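Local atomic coordinates of choline kinase (PDB entry 3MES), a protein that probably transfers a phosphate group from ATP to choline or ethanolamine. Residues Val75-Ile78 with Asn84-Phe87. Residues are numbered along the deposited sequence; the frame is centred on the assembly and turned at random.
With ADP (adenosine-5'-diphosphate), chain I.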
# COMPACT_ATOMS: atom_id res chain seq x y z
N VAL B 75 20.85 -24.92 0.01
CA VAL B 75 20.44 -24.63 -1.35
C VAL B 75 19.25 -25.50 -1.73
O VAL B 75 19.34 -26.72 -1.69
CB VAL B 75 21.58 -24.90 -2.35
CG1 VAL B 75 21.06 -24.81 -3.78
CG2 VAL B 75 22.73 -23.94 -2.13
N LYS B 76 18.14 -24.87 -2.09
CA LYS B 76 16.96 -25.62 -2.48
C LYS B 76 16.39 -25.09 -3.79
O LYS B 76 15.92 -23.96 -3.87
CB LYS B 76 15.91 -25.58 -1.36
CG LYS B 76 14.62 -24.88 -1.72
CD LYS B 76 13.67 -25.84 -2.42
CE LYS B 76 12.36 -25.15 -2.81
NZ LYS B 76 11.49 -24.89 -1.63
N GLN B 77 16.46 -25.92 -4.83
CA GLN B 77 16.00 -25.52 -6.15
C GLN B 77 14.48 -25.49 -6.24
O GLN B 77 13.80 -26.43 -5.81
CB GLN B 77 16.56 -26.46 -7.23
CG GLN B 77 16.10 -26.12 -8.63
CD GLN B 77 16.89 -26.85 -9.69
OE1 GLN B 77 17.59 -27.83 -9.41
NE2 GLN B 77 16.80 -26.38 -10.93
N ILE B 78 13.95 -24.41 -6.80
CA ILE B 78 12.52 -24.29 -7.05
C ILE B 78 12.27 -24.43 -8.54
O ILE B 78 13.08 -23.98 -9.35
CB ILE B 78 11.96 -22.95 -6.55
CG1 ILE B 78 12.64 -21.78 -7.27
CG2 ILE B 78 12.15 -22.82 -5.05
CD1 ILE B 78 12.13 -20.43 -6.84
N ASN B 84 14.79 -20.52 -16.49
CA ASN B 84 16.05 -20.51 -15.76
C ASN B 84 16.07 -21.47 -14.58
O ASN B 84 15.03 -21.92 -14.11
CB ASN B 84 16.38 -19.10 -15.29
CG ASN B 84 16.40 -18.10 -16.43
OD1 ASN B 84 17.18 -18.22 -17.37
ND2 ASN B 84 15.53 -17.10 -16.36
N GLN B 85 17.27 -21.77 -14.10
CA GLN B 85 17.43 -22.58 -12.90
C GLN B 85 17.44 -21.68 -11.68
O GLN B 85 18.35 -20.87 -11.50
CB GLN B 85 18.73 -23.39 -12.97
CG GLN B 85 18.86 -24.26 -14.20
CD GLN B 85 20.13 -25.09 -14.19
OE1 GLN B 85 20.39 -25.84 -13.25
NE2 GLN B 85 20.94 -24.95 -15.24
N LEU B 86 16.42 -21.81 -10.84
CA LEU B 86 16.29 -20.95 -9.67
C LEU B 86 16.55 -21.71 -8.38
O LEU B 86 16.14 -22.86 -8.23
CB LEU B 86 14.91 -20.30 -9.63
CG LEU B 86 14.48 -19.51 -10.87
CD1 LEU B 86 13.14 -18.82 -10.64
CD2 LEU B 86 15.55 -18.49 -11.26
N PHE B 87 17.25 -21.07 -7.46
CA PHE B 87 17.53 -21.67 -6.16
C PHE B 87 17.30 -20.65 -5.06
O PHE B 87 17.67 -19.49 -5.19
CB PHE B 87 18.98 -22.15 -6.10
CG PHE B 87 19.36 -23.11 -7.19
CD1 PHE B 87 19.23 -24.48 -7.01
CD2 PHE B 87 19.87 -22.64 -8.39
CE1 PHE B 87 19.58 -25.36 -8.01
CE2 PHE B 87 20.22 -23.52 -9.40
CZ PHE B 87 20.08 -24.88 -9.21
PB ADP I . 11.67 -17.89 -15.35
O1B ADP I . 12.23 -19.28 -15.57
O2B ADP I . 12.66 -16.77 -15.55
O3B ADP I . 10.32 -17.67 -16.00
PA ADP I . 10.64 -16.66 -13.02
O1A ADP I . 9.35 -16.33 -13.74
O2A ADP I . 11.65 -15.58 -12.73
O3A ADP I . 11.38 -17.88 -13.77
O5' ADP I . 10.25 -17.39 -11.64
C5' ADP I . 10.11 -16.64 -10.44
C4' ADP I . 9.25 -17.45 -9.49
O4' ADP I . 10.08 -17.96 -8.44
C3' ADP I . 8.20 -16.57 -8.85
O3' ADP I . 6.90 -17.09 -9.13
C2' ADP I . 8.48 -16.62 -7.36
O2' ADP I . 7.54 -17.50 -6.74
C1' ADP I . 9.88 -17.18 -7.26
N9 ADP I . 10.86 -16.07 -7.28
C8 ADP I . 11.55 -15.64 -8.35
N7 ADP I . 12.37 -14.61 -8.04
C5 ADP I . 12.21 -14.36 -6.72
C6 ADP I . 12.77 -13.40 -5.74
N6 ADP I . 13.69 -12.48 -6.12
N1 ADP I . 12.33 -13.48 -4.47
C2 ADP I . 11.42 -14.40 -4.08
N3 ADP I . 10.87 -15.30 -4.91
C4 ADP I . 11.21 -15.33 -6.23
O HOH W 1 15.05 -24.46 -11.09
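One water, gripped by three groups, bridges Gln-77 and Ile-78 to Leu-86: it accepts from Gln-77 NE2 at 2.6 Å and from Leu-86 N, and donates to Ile-78 O at 2.7 Å. Where the antiparallel strands splay toward their turn, the water replaces the direct bond between Leu-86 N and Ile-78 O, while Ile-78 N still bonds directly to Leu-86 O (3.0 Å), reaching it from above the carbonyl plane, 38° out. The Gln-77 side chain, CG anti to the backbone N (chi1 179°) and extended beyond, lies against the Phe-87 ring; its CB comes within 3.3 Å of Phe-87 CE1, and its amide plane is tilted 41° from the ring. Val-75 CG1 adds a contact with Phe-87 CD1, and Ile-54 of helix 51-61 also packs on this phenylalanine. On the other face, Ile-78 CG1 meets Leu-86 CB at 3.6 Å. The same two side chains border the nucleotide, Leu-86 CD1 lying 3.4 Å from O5' of ADP and Ile-78 CD1 touching the ribose. Asn-84 N donates an almost straight bond to O1B of the beta-phosphate, and Leu-82 N and Thr-83 N of the turn also bond to ADP. This beta hairpin is the counterpart, in the protein-kinase-like fold, of the kinase glycine-rich loop.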